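Local structure of homoserine kinase (Listeria monocytogenes, 3HUL) at residues Gly122-Val136 against Ala139-Phe152. The protein probably catalyses the ATP-dependent phosphorylation of L-homoserine to O-phospho-L-homoserine in threonine biosynthesis, as a GHMP-family kinase. Sequence-based numbering, arbitrary orientation.
Sequences GHPDNVAPAVLGNWV and AKLDGEDFYVRHLF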
# COMPACT_ATOMS: atom_id res chain seq x y z
N GLY A 122 -24.34 10.22 -14.13
CA GLY A 122 -24.62 8.86 -14.56
C GLY A 122 -23.44 7.91 -14.42
O GLY A 122 -23.58 6.71 -14.68
N HIS A 123 -22.28 8.45 -14.03
CA HIS A 123 -21.06 7.65 -13.77
C HIS A 123 -20.13 8.37 -12.77
O HIS A 123 -20.13 9.60 -12.69
CB HIS A 123 -20.32 7.32 -15.07
CG HIS A 123 -19.95 8.52 -15.88
ND1 HIS A 123 -18.64 8.94 -16.05
CD2 HIS A 123 -20.71 9.38 -16.60
CE1 HIS A 123 -18.62 10.02 -16.82
NE2 HIS A 123 -19.86 10.31 -17.16
N PRO A 124 -19.31 7.60 -12.03
CA PRO A 124 -18.58 8.22 -10.94
C PRO A 124 -17.15 8.65 -11.28
O PRO A 124 -16.52 9.30 -10.45
CB PRO A 124 -18.57 7.11 -9.89
CG PRO A 124 -18.66 5.82 -10.65
CD PRO A 124 -19.09 6.14 -12.07
N ASP A 125 -16.65 8.33 -12.47
CA ASP A 125 -15.19 8.33 -12.70
C ASP A 125 -14.54 9.66 -13.10
O ASP A 125 -13.31 9.76 -13.08
CB ASP A 125 -14.73 7.13 -13.55
CG ASP A 125 -15.48 7.00 -14.89
OD1 ASP A 125 -16.69 7.30 -14.98
OD2 ASP A 125 -14.83 6.55 -15.86
N ASN A 126 -15.34 10.66 -13.47
CA ASN A 126 -14.84 12.04 -13.44
C ASN A 126 -15.07 12.66 -12.07
O ASN A 126 -14.12 13.21 -11.50
CB ASN A 126 -15.46 12.92 -14.52
CG ASN A 126 -15.06 12.49 -15.92
OD1 ASN A 126 -15.83 11.82 -16.59
ND2 ASN A 126 -13.84 12.88 -16.37
N VAL A 127 -16.31 12.58 -11.56
CA VAL A 127 -16.72 13.32 -10.37
C VAL A 127 -16.07 12.91 -9.05
O VAL A 127 -15.80 13.75 -8.20
CB VAL A 127 -18.29 13.42 -10.21
CG1 VAL A 127 -18.92 14.21 -11.38
CG2 VAL A 127 -18.95 12.05 -10.04
N ALA A 128 -15.80 11.62 -8.86
CA ALA A 128 -15.18 11.20 -7.61
C ALA A 128 -13.75 11.80 -7.50
O ALA A 128 -13.44 12.45 -6.51
CB ALA A 128 -15.18 9.66 -7.48
N PRO A 129 -12.89 11.62 -8.53
CA PRO A 129 -11.58 12.30 -8.44
C PRO A 129 -11.68 13.85 -8.43
O PRO A 129 -10.83 14.50 -7.83
CB PRO A 129 -10.79 11.78 -9.66
CG PRO A 129 -11.75 11.08 -10.51
CD PRO A 129 -12.99 10.76 -9.73
N ALA A 130 -12.72 14.43 -9.04
CA ALA A 130 -12.90 15.89 -8.96
C ALA A 130 -13.15 16.32 -7.51
O ALA A 130 -12.64 17.34 -7.07
CB ALA A 130 -14.05 16.38 -9.89
N VAL A 131 -13.90 15.52 -6.77
CA VAL A 131 -14.10 15.80 -5.35
C VAL A 131 -12.93 15.35 -4.47
O VAL A 131 -12.54 16.05 -3.56
CB VAL A 131 -15.39 15.13 -4.84
CG1 VAL A 131 -15.57 15.37 -3.31
CG2 VAL A 131 -16.58 15.64 -5.61
N LEU A 132 -12.35 14.18 -4.73
CA LEU A 132 -11.47 13.52 -3.75
C LEU A 132 -10.01 13.76 -4.04
O LEU A 132 -9.17 13.68 -3.15
CB LEU A 132 -11.76 12.04 -3.73
CG LEU A 132 -13.23 11.77 -3.41
CD1 LEU A 132 -13.46 10.30 -3.50
CD2 LEU A 132 -13.61 12.33 -2.00
N GLY A 133 -9.73 14.08 -5.30
CA GLY A 133 -8.37 14.33 -5.73
C GLY A 133 -7.71 13.00 -6.08
O GLY A 133 -8.18 11.93 -5.72
N ASN A 134 -6.60 13.12 -6.80
CA ASN A 134 -5.77 11.99 -7.14
C ASN A 134 -6.48 10.93 -7.99
O ASN A 134 -7.23 11.26 -8.90
CB ASN A 134 -5.15 11.41 -5.86
CG ASN A 134 -3.69 11.12 -6.03
OD1 ASN A 134 -3.29 10.47 -7.00
ND2 ASN A 134 -2.88 11.63 -5.11
N TRP A 135 -6.25 9.67 -7.66
CA TRP A 135 -6.73 8.54 -8.48
C TRP A 135 -7.83 7.83 -7.69
O TRP A 135 -7.62 7.47 -6.51
CB TRP A 135 -5.57 7.61 -8.86
CG TRP A 135 -5.96 6.28 -9.44
CD1 TRP A 135 -6.94 6.03 -10.35
CD2 TRP A 135 -5.37 5.01 -9.13
NE1 TRP A 135 -7.01 4.69 -10.63
CE2 TRP A 135 -6.06 4.04 -9.88
CE3 TRP A 135 -4.31 4.61 -8.31
CZ2 TRP A 135 -5.72 2.67 -9.85
CZ3 TRP A 135 -3.98 3.25 -8.25
CH2 TRP A 135 -4.70 2.30 -9.01
N VAL A 136 -9.01 7.71 -8.30
CA VAL A 136 -10.14 7.03 -7.66
C VAL A 136 -10.58 5.83 -8.47
O VAL A 136 -10.76 5.93 -9.69
CB VAL A 136 -11.36 7.96 -7.44
CG1 VAL A 136 -12.49 7.22 -6.57
CG2 VAL A 136 -10.91 9.21 -6.74
N ALA A 139 -17.19 2.40 -8.25
CA ALA A 139 -18.30 1.62 -8.79
C ALA A 139 -19.63 2.28 -8.41
O ALA A 139 -19.87 2.67 -7.26
CB ALA A 139 -18.24 0.18 -8.32
N LYS A 140 -20.47 2.46 -9.41
CA LYS A 140 -21.80 3.02 -9.22
C LYS A 140 -22.74 1.87 -9.50
O LYS A 140 -22.77 1.37 -10.62
CB LYS A 140 -22.04 4.21 -10.15
CG LYS A 140 -23.34 4.94 -9.85
CD LYS A 140 -23.37 6.32 -10.44
CE LYS A 140 -24.70 6.98 -10.12
NZ LYS A 140 -25.77 6.35 -10.91
N LEU A 141 -23.46 1.43 -8.47
CA LEU A 141 -24.21 0.17 -8.49
C LEU A 141 -25.60 0.51 -8.05
O LEU A 141 -25.85 0.75 -6.85
CB LEU A 141 -23.64 -0.85 -7.50
CG LEU A 141 -22.13 -1.09 -7.51
CD1 LEU A 141 -21.74 -2.06 -6.38
CD2 LEU A 141 -21.68 -1.61 -8.86
N ASP A 142 -26.51 0.50 -9.02
CA ASP A 142 -27.77 1.21 -8.86
C ASP A 142 -28.28 1.22 -7.43
O ASP A 142 -28.47 0.19 -6.75
CB ASP A 142 -28.76 0.91 -9.99
CG ASP A 142 -28.43 1.72 -11.27
OD1 ASP A 142 -27.38 2.42 -11.28
OD2 ASP A 142 -29.21 1.68 -12.25
N GLY A 143 -28.41 2.45 -6.96
CA GLY A 143 -28.35 2.75 -5.55
C GLY A 143 -27.10 3.59 -5.33
O GLY A 143 -27.08 4.82 -5.58
N GLU A 144 -26.03 2.91 -4.93
CA GLU A 144 -24.97 3.57 -4.18
C GLU A 144 -23.67 3.72 -4.95
O GLU A 144 -23.56 3.27 -6.09
CB GLU A 144 -24.68 2.78 -2.92
CG GLU A 144 -25.87 2.20 -2.24
CD GLU A 144 -25.66 0.75 -1.94
OE1 GLU A 144 -25.27 0.44 -0.78
OE2 GLU A 144 -25.86 -0.06 -2.88
N ASP A 145 -22.69 4.33 -4.30
CA ASP A 145 -21.35 4.47 -4.84
C ASP A 145 -20.34 3.90 -3.87
O ASP A 145 -20.45 4.10 -2.65
CB ASP A 145 -21.03 5.92 -5.13
CG ASP A 145 -22.04 6.56 -6.04
OD1 ASP A 145 -22.00 6.30 -7.26
OD2 ASP A 145 -22.88 7.31 -5.52
N PHE A 146 -19.38 3.17 -4.42
CA PHE A 146 -18.25 2.67 -3.67
C PHE A 146 -17.02 3.15 -4.40
O PHE A 146 -16.98 3.19 -5.64
CB PHE A 146 -18.30 1.15 -3.59
CG PHE A 146 -19.54 0.64 -2.95
CD1 PHE A 146 -19.63 0.54 -1.57
CD2 PHE A 146 -20.65 0.31 -3.73
CE1 PHE A 146 -20.82 0.06 -0.98
CE2 PHE A 146 -21.83 -0.15 -3.15
CZ PHE A 146 -21.91 -0.26 -1.77
N TYR A 147 -16.02 3.56 -3.64
CA TYR A 147 -14.83 4.13 -4.23
C TYR A 147 -13.64 3.97 -3.28
O TYR A 147 -13.82 3.88 -2.07
CB TYR A 147 -15.05 5.60 -4.66
CG TYR A 147 -15.38 6.56 -3.55
CD1 TYR A 147 -14.40 6.97 -2.66
CD2 TYR A 147 -16.69 7.06 -3.38
CE1 TYR A 147 -14.68 7.86 -1.61
CE2 TYR A 147 -16.99 7.96 -2.33
CZ TYR A 147 -15.96 8.36 -1.45
OH TYR A 147 -16.18 9.23 -0.40
N VAL A 148 -12.46 3.86 -3.86
CA VAL A 148 -11.22 3.87 -3.10
C VAL A 148 -10.33 4.90 -3.76
O VAL A 148 -10.16 4.88 -4.99
CB VAL A 148 -10.50 2.48 -3.10
CG1 VAL A 148 -9.27 2.54 -2.20
CG2 VAL A 148 -11.43 1.37 -2.60
N ARG A 149 -9.77 5.79 -2.95
CA ARG A 149 -8.75 6.73 -3.41
C ARG A 149 -7.34 6.19 -3.14
O ARG A 149 -7.02 5.83 -2.03
CB ARG A 149 -8.92 8.11 -2.76
CG ARG A 149 -7.77 9.12 -3.05
CD ARG A 149 -8.03 10.38 -2.19
NE ARG A 149 -7.22 11.55 -2.54
CZ ARG A 149 -6.01 11.83 -2.04
NH1 ARG A 149 -5.43 11.00 -1.18
NH2 ARG A 149 -5.38 12.94 -2.42
N HIS A 150 -6.52 6.18 -4.18
CA HIS A 150 -5.14 5.77 -4.09
C HIS A 150 -4.26 6.92 -4.62
O HIS A 150 -4.77 7.85 -5.27
CB HIS A 150 -4.91 4.49 -4.91
CG HIS A 150 -5.21 3.23 -4.16
ND1 HIS A 150 -4.42 2.76 -3.12
CD2 HIS A 150 -6.22 2.33 -4.29
CE1 HIS A 150 -4.92 1.63 -2.66
NE2 HIS A 150 -6.02 1.34 -3.34
N LEU A 151 -2.97 6.86 -4.31
CA LEU A 151 -1.99 7.77 -4.89
C LEU A 151 -1.53 7.24 -6.20
O LEU A 151 -1.03 6.12 -6.27
CB LEU A 151 -0.73 7.77 -4.08
CG LEU A 151 -0.62 8.58 -2.83
CD1 LEU A 151 -1.37 7.86 -1.68
CD2 LEU A 151 0.91 8.66 -2.65
N PHE A 152 -1.65 8.05 -7.25
CA PHE A 152 -1.09 7.69 -8.53
C PHE A 152 0.40 8.01 -8.42
O PHE A 152 0.75 9.01 -7.80
CB PHE A 152 -1.76 8.50 -9.64
CG PHE A 152 -1.82 7.80 -10.95
CD1 PHE A 152 -2.65 6.69 -11.13
CD2 PHE A 152 -1.02 8.22 -12.02
CE1 PHE A 152 -2.72 6.03 -12.36
CE2 PHE A 152 -1.07 7.57 -13.25
CZ PHE A 152 -1.92 6.46 -13.42
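Arg149 extends from its strand to the C-terminal end of helix 127-132, where its NE meets Leu132 O at 3.0 Å. The donor stands above that carbonyl plane and the bond is bent, 134° at the hydrogen; the same N-H is shared, weakly, with Gly133 O. With CG anti to the backbone N (chi1 172°) and the chain extended to NE, the guanidinium arrives with one face against Asn134 CB. The amide of Asn134 itself stands almost perpendicular to the guanidinium, and its OD1 accepts a nearly straight bond from Phe152 N, 2.9 Å, the donor lying above the carbonyl plane. Next to these bonds, Trp135 and His150 form an antiparallel hydrogen-bonded pair: His150 N donates to Trp135 O at 2.9 Å, while the return bond is weak. On their sheet face, Phe152 turns its ring edge onto the indole face, the planes 79° apart, and His150 CB lies 3.5 Å from Trp135 CE3. The other face carries Val136, whose CG1 touches Tyr147 CB, and there Leu132 CD1 sits over the Tyr147 ring in a CH-pi contact, 3.7 Å from its centroid. Farther along, Pro124 CG packs on Lys140 CB.

Beyond this shell, Arg149 NH2 is hydrogen-bonded to Gly283 O, and His150 NE2 to Ala196 O of the second subunit. Segment 122-136 lies in the GHMP kinase N-terminal domain; the side chain of His123, whose ND1 bonds Asp125 OD1, is about 6 Å from that of Ser90 in the predicted ATP site. Arg149 brings positive charge to the carbonyl-rich helix end, probably offsetting the helix dipole.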